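Local coordinates for uric acid degradation bifunctional protein PucL (Bacillus subtilis, PDB 6A4M), which catalyses the oxidation of urate to 5-hydroxyisourate and, as a bifunctional protein, probably also a later decarboxylation step of uric acid degradation, at residues Asp111-Ala116 and Phe132-Asn137; Arg136-Arg141 and Ser160-Leu165; Ser142-Glu147 and Thr156-Glu161. All coordinates share one frame; numbering follows the deposited sequence.

Contact 1 of 3, residues Asp111-Ala116 and Phe132-Asn137; sequences DIPFEA and FRRSRN
At the base of a β-hairpin, where strand 131-134 runs back antiparallel along strand 104-121, Glu115 and Arg133 form the hydrogen-bonded pair, flanked by the non-hydrogen-bonded pairs Phe114-Arg134 and Ala116-Phe132. Glu115 N meets Arg133 O at 2.9 Å, and Arg133 N returns to Glu115 O at 2.8 Å. Just past the strand end, Ser135 N bonds Pro113 O at 2.9 Å and almost straight, 172° at the hydrogen.

The central pair is also tied through its side chains. A bend at chi3 turns Arg133 NE toward the acid, and NE and NH2 of Arg133 both grip one oxygen, Glu115 OE1, with NE at 3.1 Å. OE1 sits in the guanidinium plane, while the carboxylate stands nearly perpendicular to it (87°). A water 2.7 Å from Glu115 OE2 donates to it and accepts from Asn137 ND2. Ser135 OG takes the backbone N-H of Asn137, an ST turn.

On the face of Phe114, Ala116 and Phe132, which Arg134 shares, Phe114 CB touches Phe132 CB, and Ala116 CB lies 3.8 Å from Phe132 CE2. Both phenylalanines also pack on Val36 of strand 36-45. Before the paired residues, Ile112 CG2 rests over one face of the Arg134 guanidinium, 3.5 Å from Arg134 NE. The pairing is that of an antiparallel β-hairpin, its strand directions 150° apart over these short segments, which extends from the main sheet.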
loop_
_atom_site.group_PDB
_atom_site.type_symbol
_atom_site.label_atom_id
_atom_site.label_comp_id
_atom_site.label_asym_id
_atom_site.label_seq_id
_atom_site.Cartn_x
_atom_site.Cartn_y
_atom_site.Cartn_z
ATOM N N ASP A 111 -2.446 -6.393 2.176
ATOM C CA ASP A 111 -2.184 -6.266 3.607
ATOM C C ASP A 111 -3.483 -6.185 4.393
ATOM O O ASP A 111 -4.424 -5.513 3.983
ATOM C CB ASP A 111 -1.328 -5.021 3.880
ATOM C CG ASP A 111 -0.988 -4.838 5.358
ATOM O OD1 ASP A 111 -0.697 -5.839 6.041
ATOM O OD2 ASP A 111 -1.002 -3.683 5.836
ATOM N N ILE A 112 -3.530 -6.905 5.507
ATOM C CA ILE A 112 -4.575 -6.748 6.508
ATOM C C ILE A 112 -3.909 -5.942 7.628
ATOM O O ILE A 112 -3.192 -6.518 8.448
ATOM C CB ILE A 112 -5.103 -8.108 7.012
ATOM C CG1 ILE A 112 -5.800 -8.854 5.868
ATOM C CG2 ILE A 112 -6.071 -7.911 8.175
ATOM C CD1 ILE A 112 -6.030 -10.326 6.130
ATOM N N PRO A 113 -4.118 -4.606 7.649
ATOM C CA PRO A 113 -3.338 -3.776 8.569
ATOM C C PRO A 113 -3.746 -3.959 10.028
ATOM O O PRO A 113 -4.939 -4.008 10.332
ATOM C CB PRO A 113 -3.622 -2.339 8.103
ATOM C CG PRO A 113 -4.746 -2.416 7.130
ATOM C CD PRO A 113 -5.197 -3.838 7.005
ATOM N N PHE A 114 -2.751 -4.082 10.903
ATOM C CA PHE A 114 -2.970 -4.156 12.341
ATOM C C PHE A 114 -2.346 -2.939 13.013
ATOM O O PHE A 114 -1.203 -2.593 12.720
ATOM C CB PHE A 114 -2.400 -5.457 12.903
ATOM C CG PHE A 114 -3.194 -6.670 12.515
ATOM C CD1 PHE A 114 -4.358 -7.000 13.198
ATOM C CD2 PHE A 114 -2.791 -7.473 11.452
ATOM C CE1 PHE A 114 -5.102 -8.114 12.835
ATOM C CE2 PHE A 114 -3.531 -8.588 11.088
ATOM C CZ PHE A 114 -4.688 -8.910 11.780
ATOM N N GLU A 115 -3.108 -2.300 13.902
ATOM C CA GLU A 115 -2.714 -1.040 14.542
ATOM C C GLU A 115 -2.683 -1.216 16.059
ATOM O O GLU A 115 -3.710 -1.528 16.668
ATOM C CB GLU A 115 -3.712 0.066 14.183
ATOM C CG GLU A 115 -3.813 0.383 12.693
ATOM C CD GLU A 115 -4.923 1.381 12.361
ATOM O OE1 GLU A 115 -5.830 1.601 13.193
ATOM O OE2 GLU A 115 -4.897 1.950 11.251
ATOM N N ALA A 116 -1.512 -1.013 16.664
ATOM C CA ALA A 116 -1.335 -1.201 18.111
ATOM C C ALA A 116 -2.221 -0.250 18.921
ATOM O O ALA A 116 -2.359 0.925 18.574
ATOM C CB ALA A 116 0.125 -1.018 18.502
ATOM N N PHE A 132 -3.956 -5.357 19.290
ATOM C CA PHE A 132 -3.985 -4.673 17.996
ATOM C C PHE A 132 -5.403 -4.592 17.439
ATOM O O PHE A 132 -6.153 -5.561 17.500
ATOM C CB PHE A 132 -3.106 -5.413 16.985
ATOM C CG PHE A 132 -1.650 -5.447 17.351
ATOM C CD1 PHE A 132 -1.153 -6.449 18.176
ATOM C CD2 PHE A 132 -0.771 -4.488 16.861
ATOM C CE1 PHE A 132 0.189 -6.488 18.517
ATOM C CE2 PHE A 132 0.579 -4.525 17.196
ATOM C CZ PHE A 132 1.057 -5.526 18.027
ATOM N N ARG A 133 -5.761 -3.430 16.896
ATOM C CA ARG A 133 -6.970 -3.292 16.081
ATOM C C ARG A 133 -6.701 -3.881 14.695
ATOM O O ARG A 133 -5.622 -3.680 14.143
ATOM C CB ARG A 133 -7.395 -1.819 15.948
ATOM C CG ARG A 133 -8.474 -1.563 14.894
ATOM C CD ARG A 133 -9.175 -0.223 15.079
ATOM N NE ARG A 133 -8.211 0.878 15.096
ATOM C CZ ARG A 133 -7.988 1.731 16.103
ATOM N NH1 ARG A 133 -8.674 1.696 17.245
ATOM N NH2 ARG A 133 -7.055 2.662 15.951
ATOM N N ARG A 134 -7.683 -4.603 14.152
ATOM C CA ARG A 134 -7.701 -4.968 12.730
ATOM C C ARG A 134 -8.357 -3.792 11.996
ATOM O O ARG A 134 -9.527 -3.478 12.233
ATOM C CB ARG A 134 -8.402 -6.332 12.510
ATOM C CG ARG A 134 -9.377 -6.497 11.338
ATOM C CD ARG A 134 -8.791 -6.229 9.962
ATOM N NE ARG A 134 -9.430 -7.054 8.929
ATOM C CZ ARG A 134 -9.548 -6.735 7.635
ATOM N NH1 ARG A 134 -9.095 -5.575 7.142
ATOM N NH2 ARG A 134 -10.145 -7.593 6.815
ATOM N N SER A 135 -7.584 -3.132 11.134
ATOM C CA SER A 135 -8.023 -1.901 10.470
ATOM C C SER A 135 -8.728 -2.184 9.148
ATOM O O SER A 135 -8.316 -3.064 8.395
ATOM C CB SER A 135 -6.838 -0.963 10.222
ATOM O OG SER A 135 -7.275 0.264 9.654
ATOM N N ARG A 136 -9.793 -1.427 8.891
ATOM C CA ARG A 136 -10.535 -1.468 7.633
ATOM C C ARG A 136 -10.402 -0.158 6.837
ATOM O O ARG A 136 -11.106 0.031 5.845
ATOM C CB ARG A 136 -12.009 -1.777 7.926
ATOM C CG ARG A 136 -12.262 -3.210 8.389
ATOM C CD ARG A 136 -13.250 -3.265 9.547
ATOM N NE ARG A 136 -12.582 -3.018 10.826
ATOM C CZ ARG A 136 -13.141 -2.499 11.926
ATOM N NH1 ARG A 136 -14.419 -2.115 11.973
ATOM N NH2 ARG A 136 -12.386 -2.350 13.011
ATOM N N ASN A 137 -9.494 0.730 7.258
ATOM C CA ASN A 137 -9.166 1.958 6.509
ATOM C C ASN A 137 -8.179 1.622 5.372
ATOM O O ASN A 137 -8.179 0.494 4.886
ATOM C CB ASN A 137 -8.634 3.047 7.467
ATOM C CG ASN A 137 -9.679 3.507 8.467
ATOM O OD1 ASN A 137 -10.867 3.571 8.152
ATOM N ND2 ASN A 137 -9.240 3.845 9.679
HETATM O O HOH W 1 -7.911 -5.522 4.208
HETATM O O HOH W 2 -6.508 4.156 11.050
#

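Contact 2 of 3, residues Arg136-Arg141 and Ser160-Leu165; sequences RNERSR and SEIMDL
Arg139 and Met163 exchange backbone hydrogen bonds where strand 139-148 starts beside strand 153-169: Met163 N to Arg139 O at 2.9 Å, and Arg139 N to Met163 O at a longer 3.3 Å. Two residues on, Arg141 N reaches Glu161 O at 2.8 Å; the return bond from Glu161 N to Arg141 O is weak because it is bent to 122°.

Arg141 and Glu161 lie side by side and point the same way, so Arg141 NE meets Glu161 OE1 at 3.3 Å, in the guanidinium plane, with a weak second bond from NH2. Arg139 NH2 comes to Asp164 OD1 at 3.3 Å from above the carboxylate plane, 45° out of it. Arg139 NH1 adds weak bonds to Asp164 OD1 and to Asn137 O, and Arg139 NE has a long, weak ion pair with Glu110. Asp164 OD2 has its own donor, Gln166 NE2, and Asp164 N is taken by Asn199 OD1.

Met163 fits between the arginines, SD 3.7 Å from Arg141 CD and CE 3.7 Å from Arg139 NE. Toward the helix side, Glu138 CG packs on Ile162 CD1, and the bend at chi2 (-89°) brings Glu138 CD against Leu165 CD1 (3.6 Å); Glu138 OE2 makes a salt bridge with Arg225 of helix 221-233.

Arg139 and Arg141 thus each have an acid across the strands, and Glu138 an arginine on the helix, so these charges are probably mutually screened, with Met163 as apolar filling between the two ion pairs.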
loop_
_atom_site.group_PDB
_atom_site.type_symbol
_atom_site.label_atom_id
_atom_site.label_comp_id
_atom_site.label_asym_id
_atom_site.label_seq_id
_atom_site.Cartn_x
_atom_site.Cartn_y
_atom_site.Cartn_z
ATOM N N ARG A 136 -9.793 -1.427 8.891
ATOM C CA ARG A 136 -10.535 -1.468 7.633
ATOM C C ARG A 136 -10.402 -0.158 6.837
ATOM O O ARG A 136 -11.106 0.031 5.845
ATOM C CB ARG A 136 -12.009 -1.777 7.926
ATOM C CG ARG A 136 -12.262 -3.210 8.389
ATOM C CD ARG A 136 -13.250 -3.265 9.547
ATOM N NE ARG A 136 -12.582 -3.018 10.826
ATOM C CZ ARG A 136 -13.141 -2.499 11.926
ATOM N NH1 ARG A 136 -14.419 -2.115 11.973
ATOM N NH2 ARG A 136 -12.386 -2.350 13.011
ATOM N N ASN A 137 -9.494 0.730 7.258
ATOM C CA ASN A 137 -9.166 1.958 6.509
ATOM C C ASN A 137 -8.179 1.622 5.372
ATOM O O ASN A 137 -8.179 0.494 4.886
ATOM C CB ASN A 137 -8.634 3.047 7.467
ATOM C CG ASN A 137 -9.679 3.507 8.467
ATOM O OD1 ASN A 137 -10.867 3.571 8.152
ATOM N ND2 ASN A 137 -9.240 3.845 9.679
ATOM N N GLU A 138 -7.369 2.578 4.916
ATOM C CA GLU A 138 -6.399 2.312 3.844
ATOM C C GLU A 138 -5.483 1.123 4.150
ATOM O O GLU A 138 -5.211 0.811 5.310
ATOM C CB GLU A 138 -5.569 3.563 3.492
ATOM C CG GLU A 138 -4.559 4.037 4.539
ATOM C CD GLU A 138 -5.120 5.011 5.557
ATOM O OE1 GLU A 138 -6.347 5.040 5.771
ATOM O OE2 GLU A 138 -4.314 5.749 6.156
ATOM N N ARG A 139 -5.018 0.471 3.090
ATOM C CA ARG A 139 -4.249 -0.770 3.199
ATOM C C ARG A 139 -3.300 -0.897 2.021
ATOM O O ARG A 139 -3.659 -0.555 0.892
ATOM C CB ARG A 139 -5.190 -1.980 3.241
ATOM C CG ARG A 139 -6.183 -2.033 2.085
ATOM C CD ARG A 139 -7.382 -2.919 2.377
ATOM N NE ARG A 139 -8.485 -2.618 1.463
ATOM C CZ ARG A 139 -9.405 -1.663 1.635
ATOM N NH1 ARG A 139 -9.406 -0.869 2.711
ATOM N NH2 ARG A 139 -10.351 -1.499 0.710
ATOM N N SER A 140 -2.089 -1.382 2.282
ATOM C CA SER A 140 -1.118 -1.577 1.215
ATOM C C SER A 140 -1.459 -2.831 0.416
ATOM O O SER A 140 -2.105 -3.753 0.927
ATOM C CB SER A 140 0.316 -1.640 1.755
ATOM O OG SER A 140 0.521 -2.771 2.577
ATOM N N ARG A 141 -1.055 -2.833 -0.850
ATOM C CA ARG A 141 -1.164 -4.005 -1.712
ATOM C C ARG A 141 0.076 -4.066 -2.590
ATOM O O ARG A 141 0.587 -3.026 -3.010
ATOM C CB ARG A 141 -2.425 -3.943 -2.582
ATOM C CG ARG A 141 -2.727 -5.234 -3.338
ATOM C CD ARG A 141 -4.002 -5.134 -4.165
ATOM N NE ARG A 141 -3.764 -4.442 -5.437
ATOM C CZ ARG A 141 -4.025 -4.917 -6.663
ATOM N NH1 ARG A 141 -4.586 -6.106 -6.863
ATOM N NH2 ARG A 141 -3.727 -4.169 -7.723
ATOM N N SER A 160 4.036 -1.679 -5.737
ATOM C CA SER A 160 3.359 -1.638 -4.453
ATOM C C SER A 160 2.421 -0.449 -4.457
ATOM O O SER A 160 2.602 0.499 -5.219
ATOM C CB SER A 160 4.361 -1.536 -3.314
ATOM O OG SER A 160 5.075 -2.750 -3.191
ATOM N N GLU A 161 1.422 -0.508 -3.592
ATOM C CA GLU A 161 0.275 0.371 -3.689
ATOM C C GLU A 161 -0.307 0.645 -2.316
ATOM O O GLU A 161 -0.278 -0.233 -1.456
ATOM C CB GLU A 161 -0.770 -0.319 -4.565
ATOM C CG GLU A 161 -1.948 0.539 -4.987
ATOM C CD GLU A 161 -2.814 -0.138 -6.038
ATOM O OE1 GLU A 161 -2.773 -1.385 -6.153
ATOM O OE2 GLU A 161 -3.544 0.588 -6.750
ATOM N N ILE A 162 -0.814 1.856 -2.101
ATOM C CA ILE A 162 -1.735 2.100 -0.979
ATOM C C ILE A 162 -3.127 2.353 -1.545
ATOM O O ILE A 162 -3.297 3.187 -2.433
ATOM C CB ILE A 162 -1.288 3.222 -0.008
ATOM C CG1 ILE A 162 -2.237 3.258 1.195
ATOM C CG2 ILE A 162 -1.223 4.595 -0.670
ATOM C CD1 ILE A 162 -1.684 3.990 2.387
ATOM N N MET A 163 -4.104 1.613 -1.028
ATOM C CA MET A 163 -5.463 1.613 -1.554
ATOM C C MET A 163 -6.439 2.247 -0.587
ATOM O O MET A 163 -6.213 2.251 0.618
ATOM C CB MET A 163 -5.938 0.184 -1.775
ATOM C CG MET A 163 -5.015 -0.695 -2.592
ATOM S SD MET A 163 -5.906 -2.140 -3.193
ATOM C CE MET A 163 -6.616 -2.815 -1.692
ATOM N N ASP A 164 -7.542 2.743 -1.140
ATOM C CA ASP A 164 -8.712 3.172 -0.372
ATOM C C ASP A 164 -8.371 4.218 0.708
ATOM O O ASP A 164 -8.798 4.114 1.865
ATOM C CB ASP A 164 -9.435 1.938 0.207
ATOM C CG ASP A 164 -10.931 2.179 0.465
ATOM O OD1 ASP A 164 -11.489 1.498 1.356
ATOM O OD2 ASP A 164 -11.560 3.028 -0.214
ATOM N N LEU A 165 -7.599 5.224 0.295
ATOM C CA LEU A 165 -7.231 6.353 1.147
ATOM C C LEU A 165 -8.269 7.455 0.946
ATOM O O LEU A 165 -8.289 8.112 -0.096
ATOM C CB LEU A 165 -5.828 6.850 0.791
ATOM C CG LEU A 165 -5.216 7.983 1.612
ATOM C CD1 LEU A 165 -5.206 7.660 3.098
ATOM C CD2 LEU A 165 -3.806 8.261 1.112
#

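Contact 3 of 3, residues Ser142-Glu147 and Thr156-Glu161; sequences SVLKAE and TEQYSE
Val143 and Tyr159 are a hydrogen-bonded pair of the β-hairpin made by strands 139-148 and 153-169, which carries a classic β-bulge toward its turn. Of the backbone bonds, Val143 N to Tyr159 O (3.0 Å) and Lys145 N to Glu157 O (2.8 Å) are nearly straight. At the bulge Thr156 and Glu157 both face Lys145: its O takes Thr156 N at 2.8 Å and Glu157 N only weakly.

The polar side-chain link is a hydrogen bond between hydroxyls, Ser142 OG and Ser160 OG at 3.0 Å, on the face covered by helix 84-98; Ser160 OG also hydrogen-bonds Glu85 of that helix.

The apolar contacts lie on both faces. Tyr159 CG sits between the backbone N and carbonyl carbon (chi1 62°), and the ring runs beside Val143, whose CB makes a CH-pi contact 4.0 Å from the ring centroid and 24° off its normal. An alanine at Tyr159 would probably leave Val143 CB and CG2 without their aromatic cover and open a gap beside them. On the helix-covered face, Leu144 CD1 touches Gln158 CG. Near the turn Lys145 CD meets Thr156 CG2 at 3.8 Å.

Set apart from these is a van der Waals contact with a carboxylate: the Thr156 CG2 methyl lies 3.5 Å from Glu147 OE2.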
loop_
_atom_site.group_PDB
_atom_site.type_symbol
_atom_site.label_atom_id
_atom_site.label_comp_id
_atom_site.label_asym_id
_atom_site.label_seq_id
_atom_site.Cartn_x
_atom_site.Cartn_y
_atom_site.Cartn_z
ATOM N N SER A 142 0.551 -5.282 -2.856
ATOM C CA SER A 142 1.695 -5.504 -3.741
ATOM C C SER A 142 1.351 -6.539 -4.806
ATOM O O SER A 142 0.716 -7.553 -4.514
ATOM C CB SER A 142 2.913 -5.962 -2.939
ATOM O OG SER A 142 3.323 -4.950 -2.038
ATOM N N VAL A 143 1.764 -6.258 -6.040
ATOM C CA VAL A 143 1.627 -7.181 -7.159
ATOM C C VAL A 143 3.022 -7.526 -7.676
ATOM O O VAL A 143 3.895 -6.660 -7.757
ATOM C CB VAL A 143 0.780 -6.566 -8.297
ATOM C CG1 VAL A 143 0.608 -7.553 -9.450
ATOM C CG2 VAL A 143 -0.571 -6.121 -7.754
ATOM N N LEU A 144 3.224 -8.796 -8.011
ATOM C CA LEU A 144 4.475 -9.259 -8.597
ATOM C C LEU A 144 4.176 -10.261 -9.694
ATOM O O LEU A 144 3.456 -11.234 -9.461
ATOM C CB LEU A 144 5.350 -9.918 -7.532
ATOM C CG LEU A 144 6.724 -10.431 -7.980
ATOM C CD1 LEU A 144 7.657 -9.275 -8.300
ATOM C CD2 LEU A 144 7.329 -11.308 -6.905
ATOM N N LYS A 145 4.739 -10.023 -10.878
ATOM C CA LYS A 145 4.620 -10.942 -12.003
ATOM C C LYS A 145 6.018 -11.391 -12.427
ATOM O O LYS A 145 6.878 -10.551 -12.702
ATOM C CB LYS A 145 3.881 -10.278 -13.168
ATOM C CG LYS A 145 3.089 -11.273 -13.995
ATOM C CD LYS A 145 2.794 -10.817 -15.416
ATOM C CE LYS A 145 2.254 -11.980 -16.244
ATOM N NZ LYS A 145 1.457 -11.536 -17.419
ATOM N N ALA A 146 6.237 -12.707 -12.471
ATOM C CA ALA A 146 7.534 -13.290 -12.827
ATOM C C ALA A 146 7.382 -14.371 -13.898
ATOM O O ALA A 146 6.414 -15.136 -13.885
ATOM C CB ALA A 146 8.205 -13.862 -11.592
ATOM N N GLU A 147 8.352 -14.428 -14.814
ATOM C CA GLU A 147 8.344 -15.369 -15.944
ATOM C C GLU A 147 9.617 -16.207 -15.999
ATOM O O GLU A 147 10.644 -15.841 -15.424
ATOM C CB GLU A 147 8.181 -14.613 -17.268
ATOM C CG GLU A 147 6.740 -14.270 -17.615
ATOM C CD GLU A 147 6.603 -13.448 -18.890
ATOM O OE1 GLU A 147 7.447 -13.586 -19.806
ATOM O OE2 GLU A 147 5.634 -12.661 -18.978
ATOM N N THR A 156 8.516 -9.413 -14.695
ATOM C CA THR A 156 7.833 -8.715 -15.809
ATOM C C THR A 156 7.070 -7.479 -15.315
ATOM O O THR A 156 7.023 -6.457 -16.009
ATOM C CB THR A 156 6.911 -9.632 -16.688
ATOM O OG1 THR A 156 5.707 -8.933 -17.037
ATOM C CG2 THR A 156 6.511 -10.945 -16.017
ATOM N N GLU A 157 6.465 -7.586 -14.132
ATOM C CA GLU A 157 5.796 -6.460 -13.488
ATOM C C GLU A 157 6.015 -6.516 -11.980
ATOM O O GLU A 157 6.068 -7.596 -11.387
ATOM C CB GLU A 157 4.297 -6.478 -13.798
ATOM C CG GLU A 157 3.548 -5.240 -13.316
ATOM C CD GLU A 157 2.091 -5.209 -13.749
ATOM O OE1 GLU A 157 1.484 -6.292 -13.924
ATOM O OE2 GLU A 157 1.548 -4.091 -13.906
ATOM N N GLN A 158 6.149 -5.339 -11.374
ATOM C CA GLN A 158 6.217 -5.212 -9.923
ATOM C C GLN A 158 5.827 -3.804 -9.498
ATOM O O GLN A 158 6.421 -2.829 -9.958
ATOM C CB GLN A 158 7.625 -5.518 -9.408
ATOM C CG GLN A 158 7.710 -5.564 -7.883
ATOM C CD GLN A 158 9.073 -5.193 -7.336
ATOM O OE1 GLN A 158 9.689 -5.976 -6.618
ATOM N NE2 GLN A 158 9.552 -4.000 -7.673
ATOM N N TYR A 159 4.835 -3.706 -8.619
ATOM C CA TYR A 159 4.513 -2.442 -7.963
ATOM C C TYR A 159 3.901 -2.682 -6.597
ATOM O O TYR A 159 3.350 -3.750 -6.330
ATOM C CB TYR A 159 3.577 -1.589 -8.825
ATOM C CG TYR A 159 2.219 -2.193 -9.109
ATOM C CD1 TYR A 159 1.128 -1.941 -8.269
ATOM C CD2 TYR A 159 2.010 -2.990 -10.232
ATOM C CE1 TYR A 159 -0.124 -2.484 -8.534
ATOM C CE2 TYR A 159 0.763 -3.536 -10.506
ATOM C CZ TYR A 159 -0.302 -3.281 -9.658
ATOM O OH TYR A 159 -1.537 -3.824 -9.929
ATOM N N SER A 160 4.036 -1.679 -5.737
ATOM C CA SER A 160 3.359 -1.638 -4.453
ATOM C C SER A 160 2.421 -0.449 -4.457
ATOM O O SER A 160 2.602 0.499 -5.219
ATOM C CB SER A 160 4.361 -1.536 -3.314
ATOM O OG SER A 160 5.075 -2.750 -3.191
ATOM N N GLU A 161 1.422 -0.508 -3.592
ATOM C CA GLU A 161 0.275 0.371 -3.689
ATOM C C GLU A 161 -0.307 0.645 -2.316
ATOM O O GLU A 161 -0.278 -0.233 -1.456
ATOM C CB GLU A 161 -0.770 -0.319 -4.565
ATOM C CG GLU A 161 -1.948 0.539 -4.987
ATOM C CD GLU A 161 -2.814 -0.138 -6.038
ATOM O OE1 GLU A 161 -2.773 -1.385 -6.153
ATOM O OE2 GLU A 161 -3.544 0.588 -6.750
#

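How the contacts relate
Contacts 2 and 3 are successive lengths of one hairpin, strands 139-148 and 153-169, sharing Ser160 and Glu161; contact 1 joins strand 104-121, the next strand of the same sheet, to strand 131-134. Contact 1 is the more exposed, with two of nine touching residues buried; contact 2 has four of eleven, and contact 3 five of eleven, several under helix 84-98. Cross-strand arginine-acid pairs mark contacts 1 and 2, while contact 3 relies on a valine-tyrosine face and a serine pair. Asp111 N and Ser140 O, 2.9 Å apart, probably hydrogen-bond contact 1 to contact 2; Arg141 NH2 packs 3.1 Å from Tyr159 OH between contacts 2 and 3; contact 3 does not touch contact 1.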